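Side-chain contacts in transmembrane oligosaccharyl transferase (Archaeoglobus fulgidus, PDB 3WAJ), which is an archaeal membrane protein of the STT3/AglB family, joining a helical GT-C-type membrane region to a large C-terminal portion and carrying a zinc ion: residues Y747-A750 / Y751-L754; E298-D302 / V303-E307; W503-A506 / L507-M510. One frame throughout, in Å; residues are numbered along the deposited sequence.

Interaction 1: Y747-A750 / Y751-L754; sequences YKYA and YTQL
One face of the Tyr749 ring carries the Gln753 side chain: CG lies 4.0 Å from the ring centroid and 25° off the ring normal, a CH-pi contact shifted toward the CE1 rim. Tyr749 CE1 to Gln753 CG, at 3.6 Å, is the closest side-chain approach. The Gln753 amide is not stacked flat on the ring, its plane being turned 30° from it. The first torsion of Gln753 (chi1 -64°, CG anti to the carbonyl carbon) sets CG over the phenol; a bend at chi2 then directs CD and the amide. At the Tyr751 ring, Lys748 O sits at the edge, near the plane; the hydroxyl of Tyr751 is bonded to Ile761 O, and its ring meets Phe685 edge-to-face. These are contacts between residues three and four apart in the last turns of helix 740-755, which widens to a pi-type turn at 751-754. Tyr749 O takes two donors there: Gln753 N at 3.1 Å and the hydroxyl Thr752 OG1 at 2.8 Å, the latter well off the C=O line. Thr752 OG1 can fold back because it stands between the backbone N and the carbonyl carbon. Ala750 O receives Leu754 N at 2.8 Å and, weakly, Gln753 N. Beside that bond Ala750 CB and Leu754 CD1 touch loosely at 4.3 Å, while Leu754 also packs on Tyr651 of strand 649-652 and Tyr749 on Phe649 of the same strand.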
ATOM      1  N   TYR A 747       5.881 -17.462  21.664  1.00 32.00           N
ATOM      2  CA  TYR A 747       4.723 -16.830  22.291  1.00 27.93           C
ATOM      3  C   TYR A 747       3.947 -17.858  23.099  1.00 30.06           C
ATOM      4  O   TYR A 747       3.546 -17.591  24.235  1.00 30.58           O
ATOM      5  CB  TYR A 747       3.777 -16.291  21.220  1.00 34.00           C
ATOM      6  CG  TYR A 747       4.137 -14.953  20.652  1.00 32.04           C
ATOM      7  CD1 TYR A 747       5.400 -14.417  20.822  1.00 28.17           C
ATOM      8  CD2 TYR A 747       3.196 -14.209  19.963  1.00 31.94           C
ATOM      9  CE1 TYR A 747       5.719 -13.167  20.305  1.00 30.87           C
ATOM     10  CE2 TYR A 747       3.500 -12.955  19.447  1.00 31.79           C
ATOM     11  CZ  TYR A 747       4.763 -12.442  19.619  1.00 31.40           C
ATOM     12  OH  TYR A 747       5.073 -11.203  19.086  1.00 31.45           O
ATOM     13  N   LYS A 748       3.723 -19.026  22.490  1.00 29.95           N
ATOM     14  CA  LYS A 748       2.982 -20.112  23.130  1.00 31.89           C
ATOM     15  C   LYS A 748       3.731 -20.653  24.327  1.00 31.88           C
ATOM     16  O   LYS A 748       3.139 -20.925  25.377  1.00 35.62           O
ATOM     17  CB  LYS A 748       2.725 -21.253  22.136  1.00 25.24           C
ATOM     18  CG  LYS A 748       1.781 -20.877  21.039  1.00 32.83           C
ATOM     19  CD  LYS A 748       1.544 -22.020  20.058  1.00 35.86           C
ATOM     20  CE  LYS A 748       0.423 -21.620  19.100  1.00 33.60           C
ATOM     21  NZ  LYS A 748       0.350 -22.455  17.882  1.00 31.48           N
ATOM     22  N   TYR A 749       5.036 -20.827  24.156  1.00 32.07           N
ATOM     23  CA  TYR A 749       5.910 -21.252  25.259  1.00 35.13           C
ATOM     24  C   TYR A 749       5.817 -20.276  26.434  1.00 36.14           C
ATOM     25  O   TYR A 749       5.553 -20.692  27.560  1.00 38.44           O
ATOM     26  CB  TYR A 749       7.354 -21.379  24.772  1.00 26.34           C
ATOM     27  CG  TYR A 749       8.361 -21.653  25.872  1.00 34.68           C
ATOM     28  CD1 TYR A 749       8.348 -22.857  26.584  1.00 34.99           C
ATOM     29  CD2 TYR A 749       9.357 -20.723  26.167  1.00 33.16           C
ATOM     30  CE1 TYR A 749       9.281 -23.105  27.583  1.00 38.25           C
ATOM     31  CE2 TYR A 749      10.296 -20.955  27.155  1.00 37.95           C
ATOM     32  CZ  TYR A 749      10.259 -22.146  27.866  1.00 44.11           C
ATOM     33  OH  TYR A 749      11.212 -22.362  28.838  1.00 42.44           O
ATOM     34  N   ALA A 750       6.009 -18.983  26.155  1.00 35.70           N
ATOM     35  CA  ALA A 750       5.867 -17.923  27.157  1.00 36.48           C
ATOM     36  C   ALA A 750       4.548 -18.011  27.920  1.00 39.04           C
ATOM     37  O   ALA A 750       4.521 -17.914  29.152  1.00 34.56           O
ATOM     38  CB  ALA A 750       5.990 -16.571  26.507  1.00 30.88           C
ATOM     39  N   TYR A 751       3.453 -18.193  27.185  1.00 36.64           N
ATOM     40  CA  TYR A 751       2.146 -18.311  27.822  1.00 39.76           C
ATOM     41  C   TYR A 751       2.094 -19.446  28.850  1.00 42.83           C
ATOM     42  O   TYR A 751       1.684 -19.235  29.996  1.00 44.09           O
ATOM     43  CB  TYR A 751       1.027 -18.460  26.779  1.00 36.63           C
ATOM     44  CG  TYR A 751      -0.313 -18.797  27.393  1.00 40.32           C
ATOM     45  CD1 TYR A 751      -1.049 -17.847  28.103  1.00 39.91           C
ATOM     46  CD2 TYR A 751      -0.838 -20.071  27.279  1.00 41.44           C
ATOM     47  CE1 TYR A 751      -2.279 -18.172  28.673  1.00 37.34           C
ATOM     48  CE2 TYR A 751      -2.060 -20.394  27.840  1.00 43.94           C
ATOM     49  CZ  TYR A 751      -2.772 -19.446  28.531  1.00 41.52           C
ATOM     50  OH  TYR A 751      -3.978 -19.809  29.068  1.00 47.75           O
ATOM     51  N   THR A 752       2.517 -20.641  28.438  1.00 43.24           N
ATOM     52  CA  THR A 752       2.480 -21.812  29.324  1.00 46.93           C
ATOM     53  C   THR A 752       3.342 -21.638  30.571  1.00 44.15           C
ATOM     54  O   THR A 752       3.071 -22.235  31.603  1.00 48.70           O
ATOM     55  CB  THR A 752       2.912 -23.122  28.604  1.00 45.26           C
ATOM     56  OG1 THR A 752       4.306 -23.062  28.291  1.00 50.20           O
ATOM     57  CG2 THR A 752       2.129 -23.333  27.331  1.00 45.77           C
ATOM     58  N   GLN A 753       4.392 -20.837  30.461  1.00 45.04           N
ATOM     59  CA  GLN A 753       5.344 -20.661  31.556  1.00 44.84           C
ATOM     60  C   GLN A 753       5.015 -19.495  32.482  1.00 46.54           C
ATOM     61  O   GLN A 753       5.193 -19.607  33.689  1.00 47.86           O
ATOM     62  CB  GLN A 753       6.757 -20.505  31.000  1.00 43.65           C
ATOM     63  CG  GLN A 753       7.256 -21.749  30.271  1.00 47.07           C
ATOM     64  CD  GLN A 753       7.304 -22.968  31.181  1.00 48.82           C
ATOM     65  OE1 GLN A 753       7.736 -22.885  32.337  1.00 49.63           O
ATOM     66  NE2 GLN A 753       6.850 -24.106  30.666  1.00 48.41           N
ATOM     67  N   LEU A 754       4.519 -18.393  31.923  1.00 40.93           N
ATOM     68  CA  LEU A 754       4.287 -17.179  32.708  1.00 37.24           C
ATOM     69  C   LEU A 754       2.833 -16.944  33.127  1.00 40.31           C
ATOM     70  O   LEU A 754       2.579 -16.398  34.195  1.00 44.35           O
ATOM     71  CB  LEU A 754       4.796 -15.950  31.948  1.00 37.16           C
ATOM     72  CG  LEU A 754       6.179 -16.072  31.318  1.00 42.40           C
ATOM     73  CD1 LEU A 754       6.448 -14.854  30.435  1.00 46.38           C
ATOM     74  CD2 LEU A 754       7.264 -16.230  32.392  1.00 34.75           C
TER

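Interaction 2: E298-D302 / V303-E307; sequences EKWND and VGFFE
Helix 278-303 ends at Gly304 in a Schellman motif: positive phi (105°) turns the chain, Phe305 N reaches back to Trp300 O at 2.9 Å, and Gly304 N makes a weak bond to Asn301 O at 3.1 Å. Gly304 takes the positive-phi position, where glycine is usual, and is also the N-cap of helix 305-308. Across the 6→1 hydrogen bond, Phe305 N to Trp300 O, apolar groups meet, the classic hydrophobic pairing of the motif. Trp300 and Phe305 lie alongside each other, pointing the same way (Trp300 CB 3.8 Å from Phe305 CD2), because Phe305 CG, anti to its N (chi1 169°), lays its ring along Trp300. The rings are tilted at 47°, centroids of the Trp300 five-membered ring and the Phe305 ring 5.0 Å apart. Phe306 comes in from a different side: CE2 is 3.9 Å from Trp300 CB, and Asn301 CB lies in plane at its edge. One water accepts from Glu307 N and donates to Asn301 O, at 2.9 Å, tying the two helices across the turn. Phe306 is buried against Met316 and Ala319 of helix 315-332, while Glu298, salt-bridged to Arg243, packs with Lys299 and Asp302 against Lys244 of helix 243-261.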
ATOM      1  N   GLU A 298       2.735  41.589 -19.543  1.00 39.16           N
ATOM      2  CA  GLU A 298       3.775  41.811 -20.548  1.00 41.57           C
ATOM      3  C   GLU A 298       3.355  42.867 -21.602  1.00 44.72           C
ATOM      4  O   GLU A 298       4.164  43.719 -22.004  1.00 41.56           O
ATOM      5  CB  GLU A 298       4.207  40.493 -21.195  1.00 41.95           C
ATOM      6  CG  GLU A 298       5.494  40.592 -22.038  1.00 47.61           C
ATOM      7  CD  GLU A 298       6.708  41.121 -21.266  1.00 54.32           C
ATOM      8  OE1 GLU A 298       6.823  40.832 -20.056  1.00 48.40           O
ATOM      9  OE2 GLU A 298       7.561  41.820 -21.883  1.00 62.49           O
ATOM     10  N   LYS A 299       2.086  42.844 -22.009  1.00 42.66           N
ATOM     11  CA  LYS A 299       1.600  43.813 -22.995  1.00 39.84           C
ATOM     12  C   LYS A 299       1.727  45.246 -22.489  1.00 41.98           C
ATOM     13  O   LYS A 299       2.158  46.124 -23.235  1.00 43.67           O
ATOM     14  CB  LYS A 299       0.163  43.499 -23.432  1.00 38.02           C
ATOM     15  CG  LYS A 299       0.052  42.283 -24.379  1.00 46.15           C
ATOM     16  CD  LYS A 299      -1.407  41.875 -24.649  1.00 49.52           C
ATOM     17  CE  LYS A 299      -2.181  42.995 -25.340  1.00 54.08           C
ATOM     18  NZ  LYS A 299      -3.629  42.666 -25.518  1.00 52.44           N
ATOM     19  N   TRP A 300       1.369  45.467 -21.223  1.00 42.93           N
ATOM     20  CA  TRP A 300       1.496  46.779 -20.582  1.00 41.27           C
ATOM     21  C   TRP A 300       2.946  47.211 -20.502  1.00 44.17           C
ATOM     22  O   TRP A 300       3.278  48.389 -20.674  1.00 47.68           O
ATOM     23  CB  TRP A 300       0.900  46.748 -19.172  1.00 47.73           C
ATOM     24  CG  TRP A 300      -0.588  46.782 -19.199  1.00 49.38           C
ATOM     25  CD1 TRP A 300      -1.377  47.337 -20.174  1.00 47.80           C
ATOM     26  CD2 TRP A 300      -1.479  46.225 -18.226  1.00 46.30           C
ATOM     27  NE1 TRP A 300      -2.702  47.166 -19.857  1.00 48.56           N
ATOM     28  CE2 TRP A 300      -2.794  46.486 -18.668  1.00 47.72           C
ATOM     29  CE3 TRP A 300      -1.293  45.524 -17.030  1.00 46.55           C
ATOM     30  CZ2 TRP A 300      -3.920  46.071 -17.952  1.00 48.64           C
ATOM     31  CZ3 TRP A 300      -2.412  45.115 -16.318  1.00 47.14           C
ATOM     32  CH2 TRP A 300      -3.707  45.385 -16.783  1.00 50.32           C
ATOM     33  N   ASN A 301       3.808  46.244 -20.226  1.00 43.25           N
ATOM     34  CA  ASN A 301       5.238  46.480 -20.188  1.00 41.95           C
ATOM     35  C   ASN A 301       5.740  46.926 -21.562  1.00 41.55           C
ATOM     36  O   ASN A 301       6.371  47.982 -21.696  1.00 37.64           O
ATOM     37  CB  ASN A 301       5.943  45.193 -19.763  1.00 39.18           C
ATOM     38  CG  ASN A 301       7.404  45.396 -19.510  1.00 42.76           C
ATOM     39  OD1 ASN A 301       8.237  44.603 -19.946  1.00 51.27           O
ATOM     40  ND2 ASN A 301       7.733  46.472 -18.804  1.00 39.22           N
ATOM     41  N   ASP A 302       5.435  46.120 -22.579  1.00 41.81           N
ATOM     42  CA  ASP A 302       5.912  46.381 -23.932  1.00 46.57           C
ATOM     43  C   ASP A 302       5.409  47.704 -24.499  1.00 47.09           C
ATOM     44  O   ASP A 302       6.098  48.327 -25.302  1.00 40.81           O
ATOM     45  CB  ASP A 302       5.528  45.241 -24.871  1.00 47.90           C
ATOM     46  CG  ASP A 302       6.168  43.913 -24.488  1.00 53.63           C
ATOM     47  OD1 ASP A 302       7.188  43.900 -23.760  1.00 63.38           O
ATOM     48  OD2 ASP A 302       5.633  42.874 -24.944  1.00 45.01           O
ATOM     49  N   VAL A 303       4.219  48.134 -24.074  1.00 42.91           N
ATOM     50  CA  VAL A 303       3.623  49.361 -24.599  1.00 38.75           C
ATOM     51  C   VAL A 303       4.207  50.595 -23.912  1.00 41.02           C
ATOM     52  O   VAL A 303       4.201  51.691 -24.466  1.00 42.88           O
ATOM     53  CB  VAL A 303       2.064  49.349 -24.515  1.00 45.05           C
ATOM     54  CG1 VAL A 303       1.590  49.535 -23.075  1.00 40.41           C
ATOM     55  CG2 VAL A 303       1.459  50.422 -25.419  1.00 42.06           C
ATOM     56  N   GLY A 304       4.750  50.413 -22.715  1.00 39.09           N
ATOM     57  CA  GLY A 304       5.368  51.523 -22.011  1.00 39.83           C
ATOM     58  C   GLY A 304       4.498  52.019 -20.876  1.00 43.72           C
ATOM     59  O   GLY A 304       4.748  53.070 -20.302  1.00 44.70           O
ATOM     60  N   PHE A 305       3.475  51.245 -20.541  1.00 45.93           N
ATOM     61  CA  PHE A 305       2.545  51.649 -19.506  1.00 47.61           C
ATOM     62  C   PHE A 305       3.222  51.832 -18.148  1.00 49.79           C
ATOM     63  O   PHE A 305       3.010  52.844 -17.477  1.00 50.08           O
ATOM     64  CB  PHE A 305       1.389  50.656 -19.403  1.00 50.31           C
ATOM     65  CG  PHE A 305       0.541  50.859 -18.191  1.00 56.85           C
ATOM     66  CD1 PHE A 305      -0.322  51.943 -18.109  1.00 60.02           C
ATOM     67  CD2 PHE A 305       0.620  49.981 -17.120  1.00 58.83           C
ATOM     68  CE1 PHE A 305      -1.102  52.138 -16.984  1.00 60.21           C
ATOM     69  CE2 PHE A 305      -0.153  50.168 -15.995  1.00 59.11           C
ATOM     70  CZ  PHE A 305      -1.019  51.249 -15.927  1.00 61.75           C
ATOM     71  N   PHE A 306       4.024  50.859 -17.730  1.00 49.44           N
ATOM     72  CA  PHE A 306       4.718  51.008 -16.457  1.00 48.33           C
ATOM     73  C   PHE A 306       5.668  52.200 -16.527  1.00 51.30           C
ATOM     74  O   PHE A 306       5.868  52.892 -15.539  1.00 53.65           O
ATOM     75  CB  PHE A 306       5.447  49.718 -16.044  1.00 44.87           C
ATOM     76  CG  PHE A 306       4.529  48.531 -15.883  1.00 41.46           C
ATOM     77  CD1 PHE A 306       3.558  48.510 -14.883  1.00 36.22           C
ATOM     78  CD2 PHE A 306       4.624  47.443 -16.739  1.00 38.18           C
ATOM     79  CE1 PHE A 306       2.693  47.426 -14.745  1.00 44.24           C
ATOM     80  CE2 PHE A 306       3.764  46.346 -16.605  1.00 39.29           C
ATOM     81  CZ  PHE A 306       2.795  46.343 -15.603  1.00 42.64           C
ATOM     82  N   GLU A 307       6.229  52.447 -17.708  1.00 57.61           N
ATOM     83  CA  GLU A 307       7.097  53.599 -17.927  1.00 70.85           C
ATOM     84  C   GLU A 307       6.356  54.912 -17.663  1.00 71.35           C
ATOM     85  O   GLU A 307       6.835  55.750 -16.904  1.00 73.22           O
ATOM     86  CB  GLU A 307       7.652  53.596 -19.358  1.00 82.98           C
ATOM     87  CG  GLU A 307       8.964  54.350 -19.538  1.00 93.42           C
ATOM     88  CD  GLU A 307      10.165  53.532 -19.096  1.00103.27           C
ATOM     89  OE1 GLU A 307      10.145  52.295 -19.300  1.00106.57           O
ATOM     90  OE2 GLU A 307      11.123  54.125 -18.544  1.00105.01           O
TER
HETATM   91  O   HOH W   1       6.439  49.698 -19.338  1.00 46.51           O

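Interaction 3: W503-A506 / L507-M510; sequences WYDA and LTWM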
ATOM      1  N   TRP A 503      -1.852 -17.259   1.508  1.00 28.14           N
ATOM      2  CA  TRP A 503      -2.893 -16.232   1.387  1.00 32.70           C
ATOM      3  C   TRP A 503      -3.710 -16.359   0.111  1.00 33.61           C
ATOM      4  O   TRP A 503      -4.939 -16.315   0.138  1.00 35.63           O
ATOM      5  CB  TRP A 503      -2.262 -14.851   1.391  1.00 27.75           C
ATOM      6  CG  TRP A 503      -2.324 -14.119   2.692  1.00 27.69           C
ATOM      7  CD1 TRP A 503      -1.276 -13.851   3.542  1.00 26.99           C
ATOM      8  CD2 TRP A 503      -3.486 -13.514   3.284  1.00 26.34           C
ATOM      9  NE1 TRP A 503      -1.719 -13.120   4.623  1.00 29.46           N
ATOM     10  CE2 TRP A 503      -3.069 -12.893   4.487  1.00 22.53           C
ATOM     11  CE3 TRP A 503      -4.838 -13.430   2.906  1.00 27.52           C
ATOM     12  CZ2 TRP A 503      -3.953 -12.216   5.323  1.00 26.56           C
ATOM     13  CZ3 TRP A 503      -5.718 -12.748   3.720  1.00 19.86           C
ATOM     14  CH2 TRP A 503      -5.277 -12.150   4.926  1.00 26.54           C
ATOM     15  N   TYR A 504      -3.034 -16.500  -1.019  1.00 31.18           N
ATOM     16  CA  TYR A 504      -3.762 -16.574  -2.279  1.00 32.17           C
ATOM     17  C   TYR A 504      -4.691 -17.778  -2.286  1.00 34.39           C
ATOM     18  O   TYR A 504      -5.840 -17.670  -2.730  1.00 38.63           O
ATOM     19  CB  TYR A 504      -2.823 -16.588  -3.494  1.00 32.46           C
ATOM     20  CG  TYR A 504      -3.564 -16.571  -4.813  1.00 36.61           C
ATOM     21  CD1 TYR A 504      -3.889 -15.368  -5.440  1.00 27.90           C
ATOM     22  CD2 TYR A 504      -3.947 -17.767  -5.432  1.00 37.35           C
ATOM     23  CE1 TYR A 504      -4.582 -15.354  -6.650  1.00 37.97           C
ATOM     24  CE2 TYR A 504      -4.641 -17.767  -6.641  1.00 38.33           C
ATOM     25  CZ  TYR A 504      -4.954 -16.564  -7.246  1.00 46.22           C
ATOM     26  OH  TYR A 504      -5.630 -16.591  -8.436  1.00 45.98           O
ATOM     27  N   ASP A 505      -4.217 -18.918  -1.782  1.00 34.44           N
ATOM     28  CA  ASP A 505      -5.064 -20.126  -1.757  1.00 34.88           C
ATOM     29  C   ASP A 505      -6.207 -19.994  -0.764  1.00 34.69           C
ATOM     30  O   ASP A 505      -7.323 -20.441  -1.030  1.00 40.07           O
ATOM     31  CB  ASP A 505      -4.244 -21.389  -1.459  1.00 35.55           C
ATOM     32  CG  ASP A 505      -3.398 -21.823  -2.635  1.00 39.46           C
ATOM     33  OD1 ASP A 505      -3.618 -21.276  -3.733  1.00 38.47           O
ATOM     34  OD2 ASP A 505      -2.521 -22.707  -2.462  1.00 42.06           O
ATOM     35  N   ALA A 506      -5.924 -19.375   0.379  1.00 25.46           N
ATOM     36  CA  ALA A 506      -6.957 -19.167   1.391  1.00 28.62           C
ATOM     37  C   ALA A 506      -8.120 -18.359   0.801  1.00 30.04           C
ATOM     38  O   ALA A 506      -9.283 -18.692   0.984  1.00 30.54           O
ATOM     39  CB  ALA A 506      -6.381 -18.472   2.627  1.00 28.41           C
ATOM     40  N   LEU A 507      -7.793 -17.311   0.056  1.00 31.49           N
ATOM     41  CA  LEU A 507      -8.821 -16.456  -0.535  1.00 35.31           C
ATOM     42  C   LEU A 507      -9.576 -17.117  -1.694  1.00 37.60           C
ATOM     43  O   LEU A 507     -10.792 -16.970  -1.783  1.00 35.17           O
ATOM     44  CB  LEU A 507      -8.223 -15.109  -0.945  1.00 29.98           C
ATOM     45  CG  LEU A 507      -7.630 -14.462   0.294  1.00 29.92           C
ATOM     46  CD1 LEU A 507      -6.876 -13.197  -0.050  1.00 25.97           C
ATOM     47  CD2 LEU A 507      -8.751 -14.201   1.298  1.00 28.75           C
ATOM     48  N   THR A 508      -8.875 -17.846  -2.571  1.00 31.80           N
ATOM     49  CA  THR A 508      -9.586 -18.594  -3.617  1.00 36.99           C
ATOM     50  C   THR A 508     -10.492 -19.616  -2.966  1.00 38.80           C
ATOM     51  O   THR A 508     -11.609 -19.843  -3.423  1.00 43.99           O
ATOM     52  CB  THR A 508      -8.681 -19.310  -4.645  1.00 35.07           C
ATOM     53  OG1 THR A 508      -7.769 -20.170  -3.961  1.00 43.89           O
ATOM     54  CG2 THR A 508      -7.924 -18.306  -5.504  1.00 26.76           C
ATOM     55  N   TRP A 509     -10.010 -20.234  -1.891  1.00 35.87           N
ATOM     56  CA  TRP A 509     -10.843 -21.160  -1.130  1.00 37.69           C
ATOM     57  C   TRP A 509     -12.106 -20.456  -0.634  1.00 39.81           C
ATOM     58  O   TRP A 509     -13.214 -20.966  -0.790  1.00 39.66           O
ATOM     59  CB  TRP A 509     -10.076 -21.744   0.062  1.00 35.11           C
ATOM     60  CG  TRP A 509     -10.907 -22.721   0.849  1.00 38.94           C
ATOM     61  CD1 TRP A 509     -11.019 -24.073   0.630  1.00 38.29           C
ATOM     62  CD2 TRP A 509     -11.770 -22.425   1.971  1.00 38.24           C
ATOM     63  NE1 TRP A 509     -11.889 -24.627   1.542  1.00 36.06           N
ATOM     64  CE2 TRP A 509     -12.365 -23.645   2.374  1.00 36.05           C
ATOM     65  CE3 TRP A 509     -12.099 -21.247   2.660  1.00 34.64           C
ATOM     66  CZ2 TRP A 509     -13.267 -23.726   3.451  1.00 35.99           C
ATOM     67  CZ3 TRP A 509     -12.990 -21.324   3.735  1.00 36.79           C
ATOM     68  CH2 TRP A 509     -13.564 -22.558   4.121  1.00 40.58           C
ATOM     69  N   MET A 510     -11.920 -19.285  -0.031  1.00 39.09           N
ATOM     70  CA  MET A 510     -13.026 -18.501   0.499  1.00 41.16           C
ATOM     71  C   MET A 510     -14.067 -18.209  -0.570  1.00 38.94           C
ATOM     72  O   MET A 510     -15.272 -18.359  -0.331  1.00 37.35           O
ATOM     73  CB  MET A 510     -12.527 -17.189   1.140  1.00 35.64           C
ATOM     74  CG  MET A 510     -13.666 -16.276   1.579  1.00 30.77           C
ATOM     75  SD  MET A 510     -13.140 -14.851   2.537  1.00 38.91           S
ATOM     76  CE  MET A 510     -12.833 -15.553   4.154  1.00 28.05           C
TER
HETATM   77  O   HOH W   2      -5.489 -21.341  -5.326  1.00 61.20           O
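Trp503 offers Leu507 the edge of its six-membered ring: Leu507 CD1 approaches Trp503 CE3 at 3.6 Å, near the plane of the indole, and Leu507 CG is also in that plane. The two side chains lie at a slant to each other, and the leucine leaves the indole faces to other partners. Trp503 chi1 is -100°, away from the usual staggered values, and in this pose Tyr553 stacks on the indole, Trp556 meets it edge-to-face and NE1 bonds to Asp611 OD2. One residue further along, Tyr504 and Thr508 repeat the slanting approach with different chemistry: the methyl Thr508 CG2 lies 3.5 Å from Tyr504 CE2, oblique to the phenol. Both pairs are i to i+4 contacts of the alpha-helix 501-513, within the AglB core family region, and Tyr553 belongs to the WWDYG signature of the STT3/AglB family, so Trp503 brings the helix against that signature segment. The backbone bonds are regular, Thr508 N to Tyr504 O being 3.0 Å with an N-H...O angle of 168°. Thr508 points its OG1 between its own N and carbonyl carbon (chi1 55°), on the side of Asp505. There a water donates to Asp505 OD1 and, at 2.9 Å, to Thr508 OG1, bridging the two polar side chains. The Trp509 indole leads away from 503-506 and stacks on Tyr697 of strand 693-698, while Ala506 O lies at its edge. Met510 packs on Ile773 of strand 771-776 and on Tyr607 and Val609 of strand 605-611.

Overall arrangement
Interactions 1 and 3 each lie within a single helix and are partly buried, whereas interaction 2 is a surface contact that joins two helices through a turn. Interaction 2, in the STT3 N-terminal range, stands far from both: its centre is about 83 Å from that of interaction 1 and about 71 Å from that of interaction 3. The latter two lie closer, with nearest atoms about 16 Å apart, but do not touch. Their chemistry follows their place: interaction 3 sets aromatic and aliphatic groups against a mixed sheet and adds a water bridge on its less buried side, interaction 1 pairs a phenol face with an exposed glutamine, and interaction 2 rests on glycine-dependent backbone bonds with aromatic cover.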